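Local coordinates for protein Cow rumen GH26 endo-mannanase (Metagenome, PDB 6UEH) that probably hydrolyses internal beta-1,4-mannosidic bonds of mannans such as galactomannan, as a family 26 endo-mannanase carrying an accessory domain, at residues 143-147 against 148-152; 431-435 against 436-440; 475-479 against 480-484. All coordinates share one frame; numbering follows the deposited sequence.

Contact 1 (143-147 against 148-152); sequences TKLSD and PKATK
An Asx turn inside a type I beta turn carries this contact, with D147 holding both K149 and A150 as the chain reverses just before helix 152-164. That helix precedes strand 169-174, the first strand of the (beta/alpha)8 barrel. The beta turn runs from D147 to A150 and is closed by the backbone bond from A150 N to D147 O, 3.0 Å long. The side chain of D147 makes the Asx turn: its OD1 accepts the N-H of K149 at 2.9 Å. K149 N comes from above the carboxylate plane, 42° out of it. The group can reach forward because CG stands anti to the backbone N, chi1 -169°, which carries it alongside the carbonyl carbon and the next residues. Aspartate suits the first position of such a turn, since its short chain puts an oxygen within range of the N-H two residues on. P148 suits the second, its ring holding phi near the value a type I turn needs, and having no N-H to leave without a partner. The two carboxylate oxygens divide the work: OD2 is hydrogen-bonded to H355 ND1, so this buried acid ties the turn to a neighbouring loop while shaping it. Beside the turn, a branch of L145 lies against the small methyl of A150, CD1 to CB 3.7 Å, and L145 also packs on A154 and Q158 of the helix. T151 then takes the N-cap position, its OG1 accepting from A154 N. The long chain of exposed K144 runs toward P148, and a water bridges the remaining distance. K144 NZ donates a hydrogen bond to the water oxygen at 3.0 Å, and that water donates to P148 O at 2.9 Å.

Contact 2 (431-435 against 436-440); sequences SIPGV and DNLII
P433 and L438 meet at the closely packed side of this contact, where CB of the proline ring lies 3.7 Å from CD2 of the leucine. The two side chains cross at a slant, and the leucine's CG also comes within 3.5 Å of G434 O. A rigid proline and a branched leucine suit this buried place, offering apolar surface with no polar group to satisfy. V435, also buried, has CG2 anti to its backbone N, and this branch runs alongside I439 with CG2 and CD1 4.1 Å apart. It also packs on E469 and I470 of helix 464-471, on S473 and on Y475, so a beta-branched valine fills the space toward that helix. The backbone frame is the start of helix 435-441, which follows strand 423-429, the seventh strand of the (beta/alpha)8 barrel. G434 holds the N-cap position, and its O accepts from L438 N at 3.1 Å, the donor lying in the carbonyl plane. V435 O accepts from I439 N, also at 3.1 Å, with the donor tilted 27° from the plane of the V435 carbonyl. The opposite character appears at D436, whose acid side chain is exposed; its OD1 comes no nearer to V435 CG1 than 4.0 Å. An aspartate in the first turn would probably be favoured by the helix dipole, although its OD2 lies close to the like charge of E469 OE2. The amide of N437, by contrast, is held at both ends: ND2 donates to L404 O and OD1 accepts from R106 NH1, in the CBM6 range.

Contact 3 (475-479 against 480-484); sequences YCITL and EDLPF
The carboxylate of D481 is approached on one face by T478 N, which meets OD2 at 2.9 Å from 37° above the plane; a water lies 2.9 Å from OD2, displaced toward the same face. That water is also 2.7 Å from T478 OG1 and reaches toward the second flat group, the carboxylate of E480, whose OE2 forms a salt bridge with K198. These groups gather where strand 476-477, the short last strand of the (beta/alpha)8 barrel, runs into a 3-10 turn. T478 O accepts from D481 N at 3.0 Å, so D481 grips T478 with both backbone N-H and side chain; aspartate is short enough to fold back in this way. E480 lies beside T478, CG 3.3 Å from OG1. The other side of the turn is apolar. L482, buried, sets CD2 against CG2 of I477 at 3.8 Å and CD1 toward CD1 of L479, crossing each at about a right angle, and it also touches Y160 of helix 152-164. Cutting L482 back to an alanine would probably open a gap beside I477, L479 and Y160. The backbone of L482 closes the turn, its N donating to L479 O at 3.3 Å.

All three contacts are local and mix buried with exposed residues, but contact 2 lies nearer the middle of the chain (centre about 15 Å from the chain centre) than contacts 1 and 3 (about 22 Å each). Contact 1 leads into helix 152-164, contact 2 begins helix 435-441, and contact 3 ends the last strand. Contacts 2 and 3 touch: the ring of Y475 packs on L438 and I439. Contact 1 stands apart, yet both it and contact 3 border helix 152-164. All three combine main-chain bonds with apolar pairs, but in 143-152 and 475-484 an aspartate oxygen also accepts a backbone N-H across the contact, which 431-440 lacks.

Contact 1 (143-147 against 148-152)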
loop_
_atom_site.group_PDB
_atom_site.type_symbol
_atom_site.label_atom_id
_atom_site.label_comp_id
_atom_site.label_asym_id
_atom_site.label_seq_id
_atom_site.Cartn_x
_atom_site.Cartn_y
_atom_site.Cartn_z
ATOM N N THR A 143 2.935 -12.848 -13.136
ATOM C CA THR A 143 1.557 -12.596 -12.738
ATOM C C THR A 143 0.687 -13.852 -12.783
ATOM O O THR A 143 -0.530 -13.762 -12.953
ATOM C CB THR A 143 0.913 -11.508 -13.622
ATOM O OG1 THR A 143 1.249 -11.743 -14.994
ATOM C CG2 THR A 143 1.413 -10.127 -13.213
ATOM N N LYS A 144 1.307 -15.018 -12.625
ATOM C CA LYS A 144 0.542 -16.252 -12.483
ATOM C C LYS A 144 -0.202 -16.210 -11.155
ATOM O O LYS A 144 0.397 -15.948 -10.112
ATOM C CB LYS A 144 1.449 -17.483 -12.552
ATOM C CG LYS A 144 0.689 -18.802 -12.662
ATOM C CD LYS A 144 1.634 -19.995 -12.630
ATOM C CE LYS A 144 0.919 -21.289 -13.009
ATOM N NZ LYS A 144 -0.213 -21.622 -12.095
ATOM N N LEU A 145 -1.507 -16.451 -11.195
ATOM C CA LEU A 145 -2.323 -16.375 -9.989
ATOM C C LEU A 145 -1.987 -17.503 -9.017
ATOM O O LEU A 145 -1.520 -18.566 -9.422
ATOM C CB LEU A 145 -3.809 -16.398 -10.354
ATOM C CG LEU A 145 -4.310 -15.093 -10.979
ATOM C CD1 LEU A 145 -5.729 -15.242 -11.511
ATOM C CD2 LEU A 145 -4.227 -13.957 -9.965
ATOM N N SER A 146 -2.220 -17.257 -7.732
ATOM C CA SER A 146 -1.884 -18.226 -6.692
ATOM C C SER A 146 -2.787 -19.454 -6.743
ATOM O O SER A 146 -2.374 -20.551 -6.364
ATOM C CB SER A 146 -1.966 -17.576 -5.309
ATOM O OG SER A 146 -3.261 -17.052 -5.069
ATOM N N ASP A 147 -4.021 -19.264 -7.199
ATOM C CA ASP A 147 -4.957 -20.371 -7.379
ATOM C C ASP A 147 -4.634 -21.110 -8.674
ATOM O O ASP A 147 -4.773 -20.548 -9.760
ATOM C CB ASP A 147 -6.404 -19.861 -7.396
ATOM C CG ASP A 147 -7.436 -20.983 -7.316
ATOM O OD1 ASP A 147 -7.116 -22.146 -7.640
ATOM O OD2 ASP A 147 -8.589 -20.690 -6.932
ATOM N N PRO A 148 -4.212 -22.379 -8.560
ATOM C CA PRO A 148 -3.860 -23.189 -9.731
ATOM C C PRO A 148 -5.047 -23.389 -10.668
ATOM O O PRO A 148 -4.854 -23.648 -11.857
ATOM C CB PRO A 148 -3.422 -24.528 -9.123
ATOM C CG PRO A 148 -3.113 -24.228 -7.693
ATOM C CD PRO A 148 -4.046 -23.128 -7.304
ATOM N N LYS A 149 -6.256 -23.267 -10.131
ATOM C CA LYS A 149 -7.469 -23.482 -10.912
ATOM C C LYS A 149 -8.121 -22.174 -11.345
ATOM O O LYS A 149 -9.282 -22.167 -11.752
ATOM C CB LYS A 149 -8.479 -24.309 -10.113
ATOM C CG LYS A 149 -8.023 -25.721 -9.786
ATOM C CD LYS A 149 -9.068 -26.442 -8.952
ATOM C CE LYS A 149 -8.639 -27.860 -8.620
ATOM N NZ LYS A 149 -9.630 -28.535 -7.733
ATOM N N ALA A 150 -7.373 -21.076 -11.250
ATOM C CA ALA A 150 -7.874 -19.752 -11.625
ATOM C C ALA A 150 -8.571 -19.775 -12.984
ATOM O O ALA A 150 -8.065 -20.370 -13.933
ATOM C CB ALA A 150 -6.737 -18.748 -11.639
ATOM N N THR A 151 -9.741 -19.146 -13.067
ATOM C CA THR A 151 -10.492 -19.110 -14.317
ATOM C C THR A 151 -9.706 -18.335 -15.368
ATOM O O THR A 151 -8.808 -17.568 -15.029
ATOM C CB THR A 151 -11.877 -18.466 -14.139
ATOM O OG1 THR A 151 -11.721 -17.088 -13.771
ATOM C CG2 THR A 151 -12.675 -19.198 -13.067
ATOM N N LYS A 152 -10.040 -18.534 -16.639
ATOM C CA LYS A 152 -9.311 -17.859 -17.706
ATOM C C LYS A 152 -9.525 -16.346 -17.643
ATOM O O LYS A 152 -8.613 -15.576 -17.933
ATOM C CB LYS A 152 -9.712 -18.409 -19.081
ATOM C CG LYS A 152 -11.180 -18.255 -19.446
ATOM C CD LYS A 152 -11.458 -18.872 -20.812
ATOM C CE LYS A 152 -12.866 -18.559 -21.302
ATOM N NZ LYS A 152 -13.915 -19.105 -20.396
HETATM O O HOH W 1 -2.353 -23.343 -13.229
#

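Contact 2 (431-435 against 436-440)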
loop_
_atom_site.group_PDB
_atom_site.type_symbol
_atom_site.label_atom_id
_atom_site.label_comp_id
_atom_site.label_asym_id
_atom_site.label_seq_id
_atom_site.Cartn_x
_atom_site.Cartn_y
_atom_site.Cartn_z
ATOM N N SER A 431 -6.982 11.675 -0.889
ATOM C CA SER A 431 -6.376 12.342 -2.032
ATOM C C SER A 431 -5.717 11.353 -2.989
ATOM O O SER A 431 -5.004 10.445 -2.566
ATOM C CB SER A 431 -5.336 13.372 -1.571
ATOM O OG SER A 431 -5.948 14.468 -0.915
ATOM N N ILE A 432 -5.970 11.529 -4.282
ATOM C CA ILE A 432 -5.166 10.867 -5.304
ATOM C C ILE A 432 -3.854 11.629 -5.417
ATOM O O ILE A 432 -3.866 12.856 -5.510
ATOM C CB ILE A 432 -5.867 10.846 -6.673
ATOM C CG1 ILE A 432 -7.261 10.224 -6.561
ATOM C CG2 ILE A 432 -5.019 10.107 -7.703
ATOM C CD1 ILE A 432 -8.127 10.486 -7.770
ATOM N N PRO A 433 -2.717 10.913 -5.399
ATOM C CA PRO A 433 -1.426 11.595 -5.547
ATOM C C PRO A 433 -1.345 12.412 -6.837
ATOM O O PRO A 433 -2.047 12.103 -7.803
ATOM C CB PRO A 433 -0.418 10.441 -5.568
ATOM C CG PRO A 433 -1.096 9.336 -4.826
ATOM C CD PRO A 433 -2.558 9.468 -5.154
ATOM N N GLY A 434 -0.512 13.448 -6.835
ATOM C CA GLY A 434 -0.285 14.246 -8.025
ATOM C C GLY A 434 0.351 13.388 -9.099
ATOM O O GLY A 434 1.278 12.626 -8.826
ATOM N N VAL A 435 -0.150 13.507 -10.324
ATOM C CA VAL A 435 0.299 12.643 -11.405
ATOM C C VAL A 435 1.773 12.898 -11.733
ATOM O O VAL A 435 2.497 11.977 -12.108
ATOM C CB VAL A 435 -0.580 12.817 -12.670
ATOM C CG1 VAL A 435 -0.389 14.196 -13.299
ATOM C CG2 VAL A 435 -0.292 11.714 -13.676
ATOM N N ASP A 436 2.220 14.138 -11.561
ATOM C CA ASP A 436 3.616 14.478 -11.808
ATOM C C ASP A 436 4.519 13.834 -10.763
ATOM O O ASP A 436 5.611 13.373 -11.081
ATOM C CB ASP A 436 3.810 15.996 -11.816
ATOM C CG ASP A 436 3.107 16.665 -12.982
ATOM O OD1 ASP A 436 3.052 16.058 -14.074
ATOM O OD2 ASP A 436 2.609 17.798 -12.808
ATOM N N ASN A 437 4.055 13.794 -9.518
ATOM C CA ASN A 437 4.816 13.151 -8.454
ATOM C C ASN A 437 4.949 11.651 -8.693
ATOM O O ASN A 437 6.000 11.065 -8.432
ATOM C CB ASN A 437 4.169 13.413 -7.094
ATOM C CG ASN A 437 4.306 14.858 -6.650
ATOM O OD1 ASN A 437 5.250 15.549 -7.034
ATOM N ND2 ASN A 437 3.366 15.320 -5.833
ATOM N N LEU A 438 3.881 11.035 -9.192
ATOM C CA LEU A 438 3.883 9.606 -9.494
ATOM C C LEU A 438 4.904 9.266 -10.575
ATOM O O LEU A 438 5.635 8.278 -10.471
ATOM C CB LEU A 438 2.490 9.145 -9.936
ATOM C CG LEU A 438 1.368 9.174 -8.897
ATOM C CD1 LEU A 438 0.046 8.779 -9.532
ATOM C CD2 LEU A 438 1.695 8.255 -7.728
ATOM N N ILE A 439 4.946 10.091 -11.614
ATOM C CA ILE A 439 5.809 9.841 -12.760
ATOM C C ILE A 439 7.279 10.109 -12.435
ATOM O O ILE A 439 8.144 9.272 -12.692
ATOM C CB ILE A 439 5.383 10.699 -13.967
ATOM C CG1 ILE A 439 3.963 10.317 -14.405
ATOM C CG2 ILE A 439 6.368 10.529 -15.117
ATOM C CD1 ILE A 439 3.366 11.236 -15.446
ATOM N N ILE A 440 7.552 11.277 -11.868
ATOM C CA ILE A 440 8.918 11.670 -11.543
ATOM C C ILE A 440 9.556 10.723 -10.526
ATOM O O ILE A 440 10.718 10.349 -10.661
ATOM C CB ILE A 440 8.963 13.114 -11.001
ATOM C CG1 ILE A 440 8.529 14.099 -12.090
ATOM C CG2 ILE A 440 10.359 13.461 -10.498
ATOM C CD1 ILE A 440 8.319 15.512 -11.594
#

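Contact 3 (475-479 against 480-484)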
loop_
_atom_site.group_PDB
_atom_site.type_symbol
_atom_site.label_atom_id
_atom_site.label_comp_id
_atom_site.label_asym_id
_atom_site.label_seq_id
_atom_site.Cartn_x
_atom_site.Cartn_y
_atom_site.Cartn_z
ATOM N N TYR A 475 -0.509 8.874 -18.599
ATOM C CA TYR A 475 -0.061 7.933 -17.582
ATOM C C TYR A 475 -1.234 7.211 -16.912
ATOM O O TYR A 475 -1.055 6.164 -16.293
ATOM C CB TYR A 475 0.785 8.663 -16.532
ATOM C CG TYR A 475 1.371 7.756 -15.472
ATOM C CD1 TYR A 475 2.433 6.910 -15.763
ATOM C CD2 TYR A 475 0.863 7.750 -14.179
ATOM C CE1 TYR A 475 2.969 6.077 -14.800
ATOM C CE2 TYR A 475 1.396 6.921 -13.205
ATOM C CZ TYR A 475 2.447 6.087 -13.522
ATOM O OH TYR A 475 2.981 5.260 -12.558
ATOM N N CYS A 476 -2.436 7.759 -17.047
ATOM C CA CYS A 476 -3.591 7.198 -16.353
ATOM C C CYS A 476 -4.534 6.445 -17.283
ATOM O O CYS A 476 -4.981 6.975 -18.299
ATOM C CB CYS A 476 -4.356 8.303 -15.626
ATOM S SG CYS A 476 -5.856 7.763 -14.755
ATOM N N ILE A 477 -4.831 5.201 -16.922
ATOM C CA ILE A 477 -5.767 4.380 -17.676
ATOM C C ILE A 477 -7.192 4.609 -17.189
ATOM O O ILE A 477 -7.483 4.468 -16.000
ATOM C CB ILE A 477 -5.411 2.885 -17.564
ATOM C CG1 ILE A 477 -4.105 2.607 -18.310
ATOM C CG2 ILE A 477 -6.535 2.017 -18.111
ATOM C CD1 ILE A 477 -3.587 1.207 -18.129
ATOM N N THR A 478 -8.075 4.976 -18.113
ATOM C CA THR A 478 -9.479 5.188 -17.788
ATOM C C THR A 478 -10.323 4.114 -18.471
ATOM O O THR A 478 -9.779 3.230 -19.135
ATOM C CB THR A 478 -9.955 6.593 -18.212
ATOM O OG1 THR A 478 -9.957 6.697 -19.641
ATOM C CG2 THR A 478 -9.034 7.663 -17.632
ATOM N N LEU A 479 -11.643 4.193 -18.312
ATOM C CA LEU A 479 -12.541 3.144 -18.800
ATOM C C LEU A 479 -12.371 2.865 -20.295
ATOM O O LEU A 479 -12.337 1.709 -20.723
ATOM C CB LEU A 479 -13.998 3.515 -18.505
ATOM C CG LEU A 479 -15.046 2.460 -18.869
ATOM C CD1 LEU A 479 -14.713 1.136 -18.207
ATOM C CD2 LEU A 479 -16.446 2.917 -18.480
ATOM N N GLU A 480 -12.248 3.932 -21.078
ATOM C CA GLU A 480 -12.131 3.821 -22.530
ATOM C C GLU A 480 -10.854 3.106 -22.977
ATOM O O GLU A 480 -10.802 2.556 -24.076
ATOM C CB GLU A 480 -12.185 5.212 -23.165
ATOM C CG GLU A 480 -11.050 6.126 -22.720
ATOM C CD GLU A 480 -11.069 7.477 -23.410
ATOM O OE1 GLU A 480 -12.065 7.782 -24.101
ATOM O OE2 GLU A 480 -10.084 8.233 -23.260
ATOM N N ASP A 481 -9.828 3.117 -22.128
ATOM C CA ASP A 481 -8.524 2.557 -22.483
ATOM C C ASP A 481 -8.475 1.036 -22.350
ATOM O O ASP A 481 -7.557 0.393 -22.862
ATOM C CB ASP A 481 -7.420 3.171 -21.612
ATOM C CG ASP A 481 -7.333 4.680 -21.747
ATOM O OD1 ASP A 481 -7.592 5.205 -22.852
ATOM O OD2 ASP A 481 -6.995 5.342 -20.742
ATOM N N LEU A 482 -9.453 0.465 -21.653
ATOM C CA LEU A 482 -9.465 -0.969 -21.390
ATOM C C LEU A 482 -9.764 -1.770 -22.658
ATOM O O LEU A 482 -10.435 -1.281 -23.563
ATOM C CB LEU A 482 -10.487 -1.301 -20.301
ATOM C CG LEU A 482 -10.215 -0.696 -18.921
ATOM C CD1 LEU A 482 -11.246 -1.187 -17.915
ATOM C CD2 LEU A 482 -8.801 -1.019 -18.448
ATOM N N PRO A 483 -9.251 -3.007 -22.732
ATOM C CA PRO A 483 -9.463 -3.837 -23.923
ATOM C C PRO A 483 -10.856 -4.459 -23.990
ATOM O O PRO A 483 -11.381 -4.665 -25.084
ATOM C CB PRO A 483 -8.397 -4.937 -23.785
ATOM C CG PRO A 483 -7.468 -4.473 -22.692
ATOM C CD PRO A 483 -8.304 -3.629 -21.793
ATOM N N PHE A 484 -11.440 -4.747 -22.831
ATOM C CA PHE A 484 -12.655 -5.555 -22.752
ATOM C C PHE A 484 -13.847 -4.928 -23.472
ATOM O O PHE A 484 -13.945 -3.708 -23.594
ATOM C CB PHE A 484 -13.004 -5.822 -21.286
ATOM C CG PHE A 484 -11.913 -6.530 -20.527
ATOM C CD1 PHE A 484 -11.802 -7.911 -20.571
ATOM C CD2 PHE A 484 -10.991 -5.811 -19.780
ATOM C CE1 PHE A 484 -10.794 -8.565 -19.878
ATOM C CE2 PHE A 484 -9.980 -6.461 -19.087
ATOM C CZ PHE A 484 -9.881 -7.838 -19.137
HETATM O O HOH W 2 -13.070 6.865 -20.156
HETATM O O HOH W 3 -8.139 7.927 -21.161
HETATM O O HOH W 4 -13.284 0.308 -22.470
#